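Local coordinates for protein Niban 2 (Homo sapiens, PDB 7CTP) that may suppress apoptosis and promote melanoma cell invasion, as a myristoylated cytoplasmic and membrane-associated PH-domain protein of the Niban family, at residues A432-H435 against M436-M440; L24-F27 against L28-Y31; A330-C333 against V334-V338; E448-L451 against H452-L455; V37-F40 against N41-H45. All coordinates share one frame; numbering follows the deposited sequence.

Interaction 1 (A432-H435 against M436-M440)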
loop_
_atom_site.group_PDB
_atom_site.type_symbol
_atom_site.label_atom_id
_atom_site.label_comp_id
_atom_site.label_asym_id
_atom_site.label_seq_id
_atom_site.Cartn_x
_atom_site.Cartn_y
_atom_site.Cartn_z
ATOM N N ALA A 432 7.051 -4.673 0.969
ATOM C CA ALA A 432 7.803 -5.914 1.181
ATOM C C ALA A 432 6.991 -6.928 1.983
ATOM O O ALA A 432 7.013 -8.131 1.683
ATOM C CB ALA A 432 9.132 -5.618 1.879
ATOM N N GLN A 433 6.272 -6.466 3.008
ATOM C CA GLN A 433 5.502 -7.383 3.844
ATOM C C GLN A 433 4.328 -7.975 3.076
ATOM O O GLN A 433 4.008 -9.161 3.234
ATOM C CB GLN A 433 5.032 -6.663 5.107
ATOM C CG GLN A 433 6.201 -6.263 5.997
ATOM C CD GLN A 433 5.797 -5.451 7.210
ATOM O OE1 GLN A 433 4.753 -4.796 7.225
ATOM N NE2 GLN A 433 6.642 -5.481 8.241
ATOM N N ILE A 434 3.689 -7.179 2.217
ATOM C CA ILE A 434 2.597 -7.719 1.406
ATOM C C ILE A 434 3.118 -8.805 0.469
ATOM O O ILE A 434 2.480 -9.855 0.299
ATOM C CB ILE A 434 1.882 -6.588 0.638
ATOM C CG1 ILE A 434 0.920 -5.833 1.566
ATOM C CG2 ILE A 434 1.109 -7.139 -0.563
ATOM C CD1 ILE A 434 -0.224 -6.668 2.112
ATOM N N HIS A 435 4.289 -8.582 -0.140
ATOM C CA HIS A 435 4.887 -9.621 -0.975
ATOM C C HIS A 435 5.156 -10.885 -0.166
ATOM O O HIS A 435 4.966 -11.999 -0.666
ATOM C CB HIS A 435 6.191 -9.141 -1.615
ATOM C CG HIS A 435 6.017 -8.127 -2.705
ATOM N ND1 HIS A 435 5.231 -8.348 -3.816
ATOM C CD2 HIS A 435 6.565 -6.899 -2.870
ATOM C CE1 HIS A 435 5.283 -7.288 -4.606
ATOM N NE2 HIS A 435 6.087 -6.395 -4.056
ATOM N N MET A 436 5.615 -10.736 1.083
ATOM C CA MET A 436 5.867 -11.919 1.903
ATOM C C MET A 436 4.585 -12.698 2.148
ATOM O O MET A 436 4.584 -13.934 2.107
ATOM C CB MET A 436 6.514 -11.525 3.234
ATOM C CG MET A 436 7.933 -11.053 3.100
ATOM S SD MET A 436 8.549 -10.464 4.691
ATOM C CE MET A 436 9.763 -9.290 4.119
ATOM N N ARG A 437 3.484 -11.992 2.408
ATOM C CA ARG A 437 2.204 -12.660 2.615
ATOM C C ARG A 437 1.772 -13.400 1.357
ATOM O O ARG A 437 1.318 -14.551 1.419
ATOM C CB ARG A 437 1.142 -11.648 3.034
ATOM C CG ARG A 437 -0.149 -12.275 3.554
ATOM C CD ARG A 437 -1.131 -11.212 4.033
ATOM N NE ARG A 437 -1.688 -10.441 2.914
ATOM C CZ ARG A 437 -2.738 -9.633 3.017
ATOM N NH1 ARG A 437 -3.349 -9.497 4.186
ATOM N NH2 ARG A 437 -3.180 -8.969 1.950
ATOM N N GLU A 438 1.924 -12.752 0.201
ATOM C CA GLU A 438 1.570 -13.380 -1.069
ATOM C C GLU A 438 2.386 -14.644 -1.295
ATOM O O GLU A 438 1.841 -15.693 -1.657
ATOM C CB GLU A 438 1.782 -12.386 -2.213
ATOM C CG GLU A 438 0.799 -11.227 -2.187
ATOM C CD GLU A 438 1.200 -10.082 -3.104
ATOM O OE1 GLU A 438 0.324 -9.243 -3.401
ATOM O OE2 GLU A 438 2.380 -10.011 -3.511
ATOM N N GLN A 439 3.698 -14.569 -1.076
ATOM C CA GLN A 439 4.542 -15.725 -1.377
ATOM C C GLN A 439 4.287 -16.869 -0.403
ATOM O O GLN A 439 4.372 -18.045 -0.784
ATOM C CB GLN A 439 6.010 -15.324 -1.384
ATOM C CG GLN A 439 6.379 -14.433 -2.563
ATOM C CD GLN A 439 5.777 -14.918 -3.874
ATOM O OE1 GLN A 439 6.056 -16.030 -4.323
ATOM N NE2 GLN A 439 4.951 -14.084 -4.495
ATOM N N MET A 440 3.952 -16.553 0.851
ATOM C CA MET A 440 3.563 -17.610 1.781
ATOM C C MET A 440 2.251 -18.258 1.353
ATOM O O MET A 440 2.127 -19.489 1.365
ATOM C CB MET A 440 3.452 -17.063 3.200
ATOM C CG MET A 440 2.970 -18.086 4.221
ATOM S SD MET A 440 4.193 -19.389 4.500
ATOM C CE MET A 440 5.012 -18.718 5.937
#

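Interaction 2 (L24-F27 against L28-Y31)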
loop_
_atom_site.group_PDB
_atom_site.type_symbol
_atom_site.label_atom_id
_atom_site.label_comp_id
_atom_site.label_asym_id
_atom_site.label_seq_id
_atom_site.Cartn_x
_atom_site.Cartn_y
_atom_site.Cartn_z
ATOM N N LEU A 24 -10.670 18.024 -6.986
ATOM C CA LEU A 24 -11.084 16.797 -7.655
ATOM C C LEU A 24 -11.143 16.985 -9.163
ATOM O O LEU A 24 -10.749 16.086 -9.916
ATOM C CB LEU A 24 -12.431 16.330 -7.115
ATOM C CG LEU A 24 -12.350 15.885 -5.655
ATOM C CD1 LEU A 24 -13.769 15.780 -5.091
ATOM C CD2 LEU A 24 -11.612 14.552 -5.518
ATOM N N THR A 25 -11.627 18.148 -9.623
ATOM C CA THR A 25 -11.664 18.429 -11.060
ATOM C C THR A 25 -10.270 18.358 -11.669
ATOM O O THR A 25 -10.064 17.718 -12.708
ATOM C CB THR A 25 -12.290 19.802 -11.321
ATOM O OG1 THR A 25 -13.679 19.768 -10.970
ATOM C CG2 THR A 25 -12.142 20.208 -12.795
ATOM N N GLU A 26 -9.295 19.006 -11.028
ATOM C CA GLU A 26 -7.936 18.984 -11.557
ATOM C C GLU A 26 -7.362 17.574 -11.538
ATOM O O GLU A 26 -6.757 17.130 -12.524
ATOM C CB GLU A 26 -7.033 19.949 -10.786
ATOM C CG GLU A 26 -5.710 20.212 -11.520
ATOM C CD GLU A 26 -4.729 21.061 -10.729
ATOM O OE1 GLU A 26 -3.523 21.038 -11.077
ATOM O OE2 GLU A 26 -5.159 21.739 -9.768
ATOM N N PHE A 27 -7.553 16.842 -10.430
ATOM C CA PHE A 27 -7.092 15.458 -10.392
ATOM C C PHE A 27 -7.725 14.626 -11.502
ATOM O O PHE A 27 -7.054 13.811 -12.147
ATOM C CB PHE A 27 -7.402 14.786 -9.051
ATOM C CG PHE A 27 -7.173 13.292 -9.111
ATOM C CD1 PHE A 27 -5.885 12.791 -9.034
ATOM C CD2 PHE A 27 -8.219 12.411 -9.375
ATOM C CE1 PHE A 27 -5.649 11.430 -9.143
ATOM C CE2 PHE A 27 -7.991 11.047 -9.494
ATOM C CZ PHE A 27 -6.704 10.557 -9.383
ATOM N N LEU A 28 -9.038 14.756 -11.684
ATOM C CA LEU A 28 -9.715 13.875 -12.630
ATOM C C LEU A 28 -9.286 14.151 -14.069
ATOM O O LEU A 28 -9.357 13.251 -14.913
ATOM C CB LEU A 28 -11.229 14.014 -12.459
ATOM C CG LEU A 28 -11.671 13.414 -11.112
ATOM C CD1 LEU A 28 -13.116 13.841 -10.761
ATOM C CD2 LEU A 28 -11.510 11.902 -11.102
ATOM N N GLN A 29 -8.838 15.376 -14.365
ATOM C CA GLN A 29 -8.244 15.647 -15.676
ATOM C C GLN A 29 -6.953 14.858 -15.861
ATOM O O GLN A 29 -6.730 14.260 -16.920
ATOM C CB GLN A 29 -7.989 17.145 -15.854
ATOM C CG GLN A 29 -9.249 17.997 -15.850
ATOM C CD GLN A 29 -8.953 19.489 -15.906
ATOM O OE1 GLN A 29 -8.138 20.011 -15.135
ATOM N NE2 GLN A 29 -9.614 20.185 -16.821
ATOM N N PHE A 30 -6.095 14.825 -14.835
ATOM C CA PHE A 30 -4.919 13.954 -14.892
ATOM C C PHE A 30 -5.319 12.492 -15.053
ATOM O O PHE A 30 -4.676 11.738 -15.798
ATOM C CB PHE A 30 -4.064 14.115 -13.628
ATOM C CG PHE A 30 -3.232 15.368 -13.603
ATOM C CD1 PHE A 30 -2.065 15.459 -14.348
ATOM C CD2 PHE A 30 -3.600 16.443 -12.807
ATOM C CE1 PHE A 30 -1.290 16.618 -14.313
ATOM C CE2 PHE A 30 -2.826 17.605 -12.770
ATOM C CZ PHE A 30 -1.674 17.686 -13.525
ATOM N N TYR A 31 -6.374 12.068 -14.353
ATOM C CA TYR A 31 -6.786 10.668 -14.392
ATOM C C TYR A 31 -7.294 10.274 -15.781
ATOM O O TYR A 31 -6.883 9.242 -16.332
ATOM C CB TYR A 31 -7.856 10.418 -13.326
ATOM C CG TYR A 31 -8.383 9.016 -13.325
ATOM C CD1 TYR A 31 -7.628 7.978 -12.809
ATOM C CD2 TYR A 31 -9.628 8.721 -13.867
ATOM C CE1 TYR A 31 -8.099 6.683 -12.813
ATOM C CE2 TYR A 31 -10.102 7.434 -13.882
ATOM C CZ TYR A 31 -9.339 6.421 -13.357
ATOM O OH TYR A 31 -9.804 5.138 -13.363
HETATM O O HOH W 1 -5.475 18.854 -14.410
#

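Interaction 3 (A330-C333 against V334-V338)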
loop_
_atom_site.group_PDB
_atom_site.type_symbol
_atom_site.label_atom_id
_atom_site.label_comp_id
_atom_site.label_asym_id
_atom_site.label_seq_id
_atom_site.Cartn_x
_atom_site.Cartn_y
_atom_site.Cartn_z
ATOM N N ALA A 330 20.340 14.979 -18.431
ATOM C CA ALA A 330 19.883 13.855 -17.621
ATOM C C ALA A 330 21.029 12.900 -17.317
ATOM O O ALA A 330 21.197 12.459 -16.174
ATOM C CB ALA A 330 18.736 13.123 -18.320
ATOM N N GLU A 331 21.833 12.565 -18.335
ATOM C CA GLU A 331 22.914 11.609 -18.130
ATOM C C GLU A 331 23.953 12.154 -17.156
ATOM O O GLU A 331 24.476 11.405 -16.319
ATOM C CB GLU A 331 23.550 11.238 -19.470
ATOM C CG GLU A 331 22.765 10.159 -20.221
ATOM C CD GLU A 331 23.251 9.952 -21.649
ATOM O OE1 GLU A 331 24.041 10.783 -22.139
ATOM O OE2 GLU A 331 22.833 8.958 -22.279
ATOM N N VAL A 332 24.235 13.456 -17.226
ATOM C CA VAL A 332 25.169 14.059 -16.279
ATOM C C VAL A 332 24.616 13.965 -14.866
ATOM O O VAL A 332 25.348 13.672 -13.912
ATOM C CB VAL A 332 25.477 15.518 -16.665
ATOM C CG1 VAL A 332 26.207 16.222 -15.509
ATOM C CG2 VAL A 332 26.310 15.583 -17.939
ATOM N N CYS A 333 23.304 14.193 -14.711
ATOM C CA CYS A 333 22.722 14.205 -13.373
ATOM C C CYS A 333 22.726 12.797 -12.785
ATOM O O CYS A 333 23.012 12.611 -11.596
ATOM C CB CYS A 333 21.312 14.813 -13.428
ATOM S SG CYS A 333 20.484 15.010 -11.808
ATOM N N VAL A 334 22.473 11.781 -13.620
ATOM C CA VAL A 334 22.561 10.402 -13.143
ATOM C C VAL A 334 23.994 10.061 -12.747
ATOM O O VAL A 334 24.244 9.465 -11.691
ATOM C CB VAL A 334 22.042 9.423 -14.210
ATOM C CG1 VAL A 334 22.391 8.001 -13.817
ATOM C CG2 VAL A 334 20.536 9.577 -14.387
ATOM N N ARG A 335 24.957 10.412 -13.603
ATOM C CA ARG A 335 26.343 10.034 -13.337
ATOM C C ARG A 335 26.843 10.675 -12.054
ATOM O O ARG A 335 27.515 10.023 -11.244
ATOM C CB ARG A 335 27.245 10.423 -14.511
ATOM C CG ARG A 335 28.014 9.241 -15.102
ATOM C CD ARG A 335 28.325 9.454 -16.582
ATOM N NE ARG A 335 28.679 10.840 -16.849
ATOM C CZ ARG A 335 28.361 11.501 -17.953
ATOM N NH1 ARG A 335 28.729 12.765 -18.085
ATOM N NH2 ARG A 335 27.694 10.898 -18.931
ATOM N N ASN A 336 26.496 11.940 -11.834
ATOM C CA ASN A 336 27.057 12.684 -10.719
ATOM C C ASN A 336 26.275 12.519 -9.427
ATOM O O ASN A 336 26.870 12.582 -8.345
ATOM C CB ASN A 336 27.135 14.171 -11.065
ATOM C CG ASN A 336 28.101 14.449 -12.192
ATOM O OD1 ASN A 336 28.711 13.523 -12.727
ATOM N ND2 ASN A 336 28.232 15.721 -12.573
ATOM N N HIS A 337 24.964 12.293 -9.508
ATOM C CA HIS A 337 24.106 12.439 -8.342
ATOM C C HIS A 337 23.228 11.236 -8.035
ATOM O O HIS A 337 22.577 11.236 -6.982
ATOM C CB HIS A 337 23.218 13.687 -8.502
ATOM C CG HIS A 337 23.995 14.947 -8.724
ATOM N ND1 HIS A 337 24.803 15.499 -7.752
ATOM C CD2 HIS A 337 24.114 15.745 -9.810
ATOM C CE1 HIS A 337 25.380 16.589 -8.227
ATOM N NE2 HIS A 337 24.982 16.760 -9.475
ATOM N N VAL A 338 23.188 10.218 -8.894
ATOM C CA VAL A 338 22.359 9.040 -8.651
ATOM C C VAL A 338 23.224 7.791 -8.625
ATOM O O VAL A 338 23.221 7.041 -7.644
ATOM C CB VAL A 338 21.256 8.883 -9.716
ATOM C CG1 VAL A 338 20.362 7.695 -9.358
ATOM C CG2 VAL A 338 20.443 10.147 -9.850
#

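Interaction 4 (E448-L451 against H452-L455)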
loop_
_atom_site.group_PDB
_atom_site.type_symbol
_atom_site.label_atom_id
_atom_site.label_comp_id
_atom_site.label_asym_id
_atom_site.label_seq_id
_atom_site.Cartn_x
_atom_site.Cartn_y
_atom_site.Cartn_z
ATOM N N GLU A 448 -0.710 -27.633 -1.012
ATOM C CA GLU A 448 -1.982 -28.341 -0.911
ATOM C C GLU A 448 -2.363 -28.963 -2.248
ATOM O O GLU A 448 -2.716 -30.148 -2.321
ATOM C CB GLU A 448 -3.088 -27.397 -0.436
ATOM C CG GLU A 448 -4.458 -28.074 -0.390
ATOM C CD GLU A 448 -5.539 -27.215 0.232
ATOM O OE1 GLU A 448 -5.344 -25.986 0.348
ATOM O OE2 GLU A 448 -6.593 -27.778 0.598
ATOM N N THR A 449 -2.282 -28.174 -3.320
ATOM C CA THR A 449 -2.684 -28.658 -4.637
ATOM C C THR A 449 -1.813 -29.825 -5.087
ATOM O O THR A 449 -2.322 -30.841 -5.579
ATOM C CB THR A 449 -2.629 -27.519 -5.649
ATOM O OG1 THR A 449 -3.362 -26.400 -5.135
ATOM C CG2 THR A 449 -3.252 -27.951 -6.968
ATOM N N LEU A 450 -0.496 -29.701 -4.914
ATOM C CA LEU A 450 0.407 -30.752 -5.375
ATOM C C LEU A 450 0.311 -31.995 -4.495
ATOM O O LEU A 450 0.438 -33.119 -4.991
ATOM C CB LEU A 450 1.842 -30.226 -5.420
ATOM C CG LEU A 450 2.126 -29.145 -6.457
ATOM C CD1 LEU A 450 3.617 -29.028 -6.706
ATOM C CD2 LEU A 450 1.372 -29.425 -7.754
ATOM N N LEU A 451 0.082 -31.818 -3.191
ATOM C CA LEU A 451 -0.065 -32.980 -2.319
ATOM C C LEU A 451 -1.317 -33.769 -2.674
ATOM O O LEU A 451 -1.288 -35.003 -2.719
ATOM C CB LEU A 451 -0.093 -32.556 -0.853
ATOM C CG LEU A 451 -0.116 -33.675 0.197
ATOM C CD1 LEU A 451 1.097 -34.588 0.060
ATOM C CD2 LEU A 451 -0.192 -33.100 1.609
ATOM N N HIS A 452 -2.426 -33.074 -2.938
ATOM C CA HIS A 452 -3.647 -33.769 -3.334
ATOM C C HIS A 452 -3.423 -34.565 -4.615
ATOM O O HIS A 452 -3.867 -35.714 -4.725
ATOM C CB HIS A 452 -4.787 -32.760 -3.495
ATOM C CG HIS A 452 -6.119 -33.375 -3.798
ATOM N ND1 HIS A 452 -6.684 -33.350 -5.058
ATOM C CD2 HIS A 452 -7.007 -34.019 -3.002
ATOM C CE1 HIS A 452 -7.859 -33.954 -5.025
ATOM N NE2 HIS A 452 -8.078 -34.372 -3.790
ATOM N N GLN A 453 -2.711 -33.978 -5.582
ATOM C CA GLN A 453 -2.338 -34.701 -6.797
ATOM C C GLN A 453 -1.540 -35.951 -6.461
ATOM O O GLN A 453 -1.844 -37.051 -6.940
ATOM C CB GLN A 453 -1.510 -33.803 -7.713
ATOM C CG GLN A 453 -2.215 -32.598 -8.289
ATOM C CD GLN A 453 -1.285 -31.760 -9.141
ATOM O OE1 GLN A 453 -0.112 -32.101 -9.306
ATOM N NE2 GLN A 453 -1.799 -30.664 -9.692
ATOM N N GLU A 454 -0.492 -35.790 -5.649
ATOM C CA GLU A 454 0.376 -36.909 -5.302
ATOM C C GLU A 454 -0.398 -38.014 -4.602
ATOM O O GLU A 454 -0.135 -39.203 -4.820
ATOM C CB GLU A 454 1.519 -36.417 -4.416
ATOM C CG GLU A 454 2.598 -37.443 -4.151
ATOM C CD GLU A 454 3.583 -37.555 -5.292
ATOM O OE1 GLU A 454 4.593 -38.268 -5.119
ATOM O OE2 GLU A 454 3.354 -36.928 -6.351
ATOM N N LEU A 455 -1.369 -37.637 -3.771
ATOM C CA LEU A 455 -2.114 -38.613 -2.987
ATOM C C LEU A 455 -3.073 -39.439 -3.827
ATOM O O LEU A 455 -3.561 -40.466 -3.348
ATOM C CB LEU A 455 -2.889 -37.903 -1.889
ATOM C CG LEU A 455 -2.016 -37.351 -0.780
ATOM C CD1 LEU A 455 -2.912 -37.008 0.357
ATOM C CD2 LEU A 455 -0.980 -38.373 -0.376
#

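Interaction 5 (V37-F40 against N41-H45)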
loop_
_atom_site.group_PDB
_atom_site.type_symbol
_atom_site.label_atom_id
_atom_site.label_comp_id
_atom_site.label_asym_id
_atom_site.label_seq_id
_atom_site.Cartn_x
_atom_site.Cartn_y
_atom_site.Cartn_z
ATOM N N VAL A 37 -3.346 5.969 -21.561
ATOM C CA VAL A 37 -1.938 5.591 -21.593
ATOM C C VAL A 37 -1.745 4.264 -20.872
ATOM O O VAL A 37 -1.069 3.356 -21.368
ATOM C CB VAL A 37 -1.067 6.703 -20.975
ATOM C CG1 VAL A 37 0.396 6.244 -20.858
ATOM C CG2 VAL A 37 -1.172 8.008 -21.777
ATOM N N ALA A 38 -2.353 4.129 -19.689
ATOM C CA ALA A 38 -2.293 2.869 -18.958
ATOM C C ALA A 38 -2.893 1.731 -19.770
ATOM O O ALA A 38 -2.375 0.604 -19.754
ATOM C CB ALA A 38 -3.016 3.001 -17.618
ATOM N N LEU A 39 -4.002 2.004 -20.468
ATOM C CA LEU A 39 -4.631 0.991 -21.313
ATOM C C LEU A 39 -3.703 0.579 -22.446
ATOM O O LEU A 39 -3.517 -0.616 -22.711
ATOM C CB LEU A 39 -5.952 1.524 -21.867
ATOM C CG LEU A 39 -6.735 0.580 -22.789
ATOM C CD1 LEU A 39 -7.193 -0.649 -22.019
ATOM C CD2 LEU A 39 -7.933 1.319 -23.379
ATOM N N PHE A 40 -3.102 1.558 -23.123
ATOM C CA PHE A 40 -2.173 1.236 -24.203
ATOM C C PHE A 40 -0.999 0.401 -23.700
ATOM O O PHE A 40 -0.599 -0.580 -24.341
ATOM C CB PHE A 40 -1.660 2.509 -24.868
ATOM C CG PHE A 40 -0.580 2.247 -25.870
ATOM C CD1 PHE A 40 -0.897 1.787 -27.136
ATOM C CD2 PHE A 40 0.756 2.412 -25.531
ATOM C CE1 PHE A 40 0.098 1.522 -28.058
ATOM C CE2 PHE A 40 1.755 2.146 -26.455
ATOM C CZ PHE A 40 1.419 1.706 -27.722
ATOM N N ASN A 41 -0.411 0.786 -22.562
ATOM C CA ASN A 41 0.760 0.054 -22.070
ATOM C C ASN A 41 0.408 -1.386 -21.721
ATOM O O ASN A 41 1.186 -2.314 -21.989
ATOM C CB ASN A 41 1.365 0.758 -20.855
ATOM C CG ASN A 41 2.018 2.083 -21.210
ATOM O OD1 ASN A 41 2.481 2.283 -22.335
ATOM N ND2 ASN A 41 2.069 2.991 -20.240
ATOM N N SER A 42 -0.762 -1.594 -21.119
ATOM C CA SER A 42 -1.174 -2.940 -20.746
ATOM C C SER A 42 -1.454 -3.764 -21.991
ATOM O O SER A 42 -1.018 -4.918 -22.101
ATOM C CB SER A 42 -2.402 -2.892 -19.835
ATOM O OG SER A 42 -2.887 -4.200 -19.542
ATOM N N MET A 43 -2.159 -3.173 -22.958
ATOM C CA MET A 43 -2.455 -3.909 -24.182
ATOM C C MET A 43 -1.192 -4.201 -24.973
ATOM O O MET A 43 -1.080 -5.266 -25.593
ATOM C CB MET A 43 -3.456 -3.142 -25.035
ATOM C CG MET A 43 -4.830 -3.150 -24.435
ATOM S SD MET A 43 -6.002 -2.374 -25.544
ATOM C CE MET A 43 -6.065 -3.593 -26.876
ATOM N N ARG A 44 -0.226 -3.282 -24.962
ATOM C CA ARG A 44 1.012 -3.555 -25.682
ATOM C C ARG A 44 1.733 -4.750 -25.074
ATOM O O ARG A 44 2.244 -5.612 -25.802
ATOM C CB ARG A 44 1.913 -2.325 -25.700
ATOM C CG ARG A 44 3.114 -2.482 -26.628
ATOM C CD ARG A 44 3.971 -1.239 -26.627
ATOM N NE ARG A 44 5.181 -1.408 -27.424
ATOM C CZ ARG A 44 6.161 -0.512 -27.478
ATOM N NH1 ARG A 44 6.069 0.610 -26.778
ATOM N NH2 ARG A 44 7.231 -0.736 -28.231
ATOM N N HIS A 45 1.749 -4.839 -23.738
ATOM C CA HIS A 45 2.385 -5.972 -23.070
ATOM C C HIS A 45 1.705 -7.282 -23.447
ATOM O O HIS A 45 2.374 -8.273 -23.761
ATOM C CB HIS A 45 2.364 -5.773 -21.553
ATOM C CG HIS A 45 3.449 -4.877 -21.045
ATOM N ND1 HIS A 45 4.764 -5.004 -21.437
ATOM C CD2 HIS A 45 3.413 -3.839 -20.176
ATOM C CE1 HIS A 45 5.493 -4.081 -20.833
ATOM N NE2 HIS A 45 4.696 -3.362 -20.061
#

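Interaction 1 (A432-H435 against M436-M440)
In H435 and E438, CG is turned away from the carbonyl carbon (chi1 -72° and -68°), and the two side chains run alongside each other, one helical turn apart, pointing the same way. The extended E438 chain carries its carboxylate to the imidazole, where H435 ND1 donates a weak hydrogen bond to E438 OE2 at 3.3 Å; the N-H to acceptor angle is only 136°, and the ring and carboxylate planes are steeply inclined. The other oxygen, E438 OE1, rests against the I434 methyl CG2 at 3.6 Å. I434 also serves R437: its CD1 lies over one face of the guanidinium, near the rim, and 3.7 Å from R437 NH2, while R437 NH1 is hydrogen-bonded to H192. The backbone keeps the regular i to i+4 pattern of an alpha helix, with E438 N bonded to I434 O at 3.0 Å and Q439 N to H435 O at 2.9 Å. On another side of the helix, the methyl CE of M436 comes to 4.3 Å from A432 CB. F357 of helix 342-378 touches both H435 and M436, and V486 of helix 464-511 touches H435 and Q439. The bent, long ND1 to OE2 bond implies a modest link between imidazole and carboxylate; a negative E438 would probably favour a protonated H435, though only weakly at this geometry.

Interaction 2 (L24-F27 against L28-Y31)
The carbonyl oxygen E26 O is gripped from several sides: a water molecule donates to it at 2.9 Å, and the backbone N atoms of Q29 and F30 add weak hydrogen bonds. The F30 bond is long but straight, with F30 N 3.3 Å from E26 O, whereas that from Q29 is strongly bent. The same water also donates to Q29 OE1 at 3.0 Å, so it bridges the main chain of one turn to the side-chain amide of the next. F30 adds a ring contact, its CD2 only 3.2 Å from E26 O. With CG beside its own backbone N (chi1 -77°), the F30 ring lies back along E26, and E26 OE1 reaches the ring edge in its plane, 3.9 Å from F30 CE2; E26 OE2 forms a salt bridge with K219. Around the helix, F27 has CG anti to its backbone N (chi1 169°), which swings the ring toward the following turn. There its CD2 meets the L28 methyl CD2 at 3.8 Å and its CE2 meets Y31 CB at 3.9 Å, both side chains passing the ring at a slant. Y31 sets its ring edge-to-face with F286 of helix 260-337. The arrangement is that of an amphipathic helix, helix 10-48, with T25 and Q29 exposed on one side and L24, F27, L28 and Y31 buried against helices 204-218 and 260-337.

Interaction 3 (A330-C333 against V334-V338)
A330 opens the last turns of the long helix 260-337, which ends at H337; V338 is the first residue to leave helical backbone angles. The A330 carbonyl oxygen accepts from V334 N at 2.9 Å, and V334 CG2 packs 3.5 Å from that same oxygen. E331 comes next, its O bonded to R335 N and lying over one face of the R335 guanidinium. The carboxylate and guanidinium are near but apart, E331 OE1 being 4.9 Å from R335 NH2, a distance at which opposite charges would probably still attract mildly. V332 divides its branches between two polar partners. Its CG1, anti to the backbone N (chi1 168°), lies alongside N336 with ND2 at 3.6 Å, while V332 CG2 meets R335 NH1 at 3.7 Å. C333 then takes the final turn: its O accepts from H337 N at 2.9 Å, a bond bent to 137° as the helix runs out. L503 of helix 464-511 touches C333 and V334, and T543 of helix 532-555 touches A330 and V334, so the buried side of this helix end faces two others. The C333 thiol, pointing away from its own backbone N (chi1 -176°), brings SG to 4.2 Å from H337 CD2 and approaches the imidazole obliquely.

Interaction 4 (E448-L451 against H452-L455)
From Q453 the side chain runs back against the preceding turn. Its CB sits 3.4 Å from L450 O, and a chi1 of -65° folds CG back to 3.2 Å from T449 O. Beyond CG the chain is extended, and CD passes the L450 methyl CD2. That methyl lies against the end of the amide, L450 CD2 being 3.4 Å from Q453 OE1 and 3.9 Å from Q453 NE2, and NE2 also comes to 4.1 Å from the T449 methyl CG2. T449 OG1 is bonded back to Y445 O. On another side of the helix, L455 N donates to L451 O at 2.8 Å, and L455 CG packs 4.2 Å from L451 CD1. An alanine in place of L455 would lose the branched end that meets L451 CD1 and is likely to open a gap beside L384 and L464, which also touch this leucine. E454 faces helix 464-511, where its OE1 forms a salt bridge with R470. Unbroken i to i+4 backbone bonds, a leucine side packed on helices 384-391 and 464-511, and a glutamine and histidine on the solvent-exposed side are characteristic of an amphipathic alpha helix, here part of helix 422-455.

Interaction 5 (V37-F40 against N41-H45)
Two turns of the long helix 10-48, near the N-terminus, meet here, linked by i to i+4 backbone bonds such as R44 N to F40 O at 2.8 Å and N41 N to V37 O at 2.9 Å. F40 carries the contact: a chi1 of 173° sends its ring toward R44. Its far end, CZ, reaches the R44 methylene CD at 4.0 Å, so the aliphatic part of an extended arginine, rather than its charged end, meets the ring obliquely. The side chain of N41 crosses that of F40 at about a right angle and brings OD1 to 3.6 Å from F40 CD2. The amide's other end, N41 ND2, lies beside the V37 methyl CG1 at 3.7 Å. A serine in place of F40 would lose the whole ring and would probably leave the R44 methylene CD without its partner, opening a gap toward M308 and I311. L39 and M43 run side by side, pointing the same way, with M43 SD 4.1 Å from L39 CD1; a glycerol molecule, probably from the crystallisation liquor, lies near M43. Helix 260-337 packs against this part of helix 10-48, with M300 touching L39, M308 and I311 touching F40, and I312 touching R44, while F529 and L531 from a loop reach F40 and V37.

Overall arrangement
All five contacts are local, formed between successive turns of three helices outside the PH-domain sheet. Interactions 2 and 5 share helix 10-48, their centres about 20 Å apart, and both lean on helix 260-337, whose end carries interaction 3. Interactions 1 and 4 share helix 422-455, about 23 Å apart between centres, and both pack on helix 464-511, which also touches interaction 3. Interaction 1 is the most buried and pairs a buried histidine with a partly exposed glutamate; the others are partly buried. Water enters interaction 2, whereas interactions 3 and 4 set methyl groups against exposed polar chains, and interaction 5 relies on an aromatic ring against an arginine methylene and an asparagine amide.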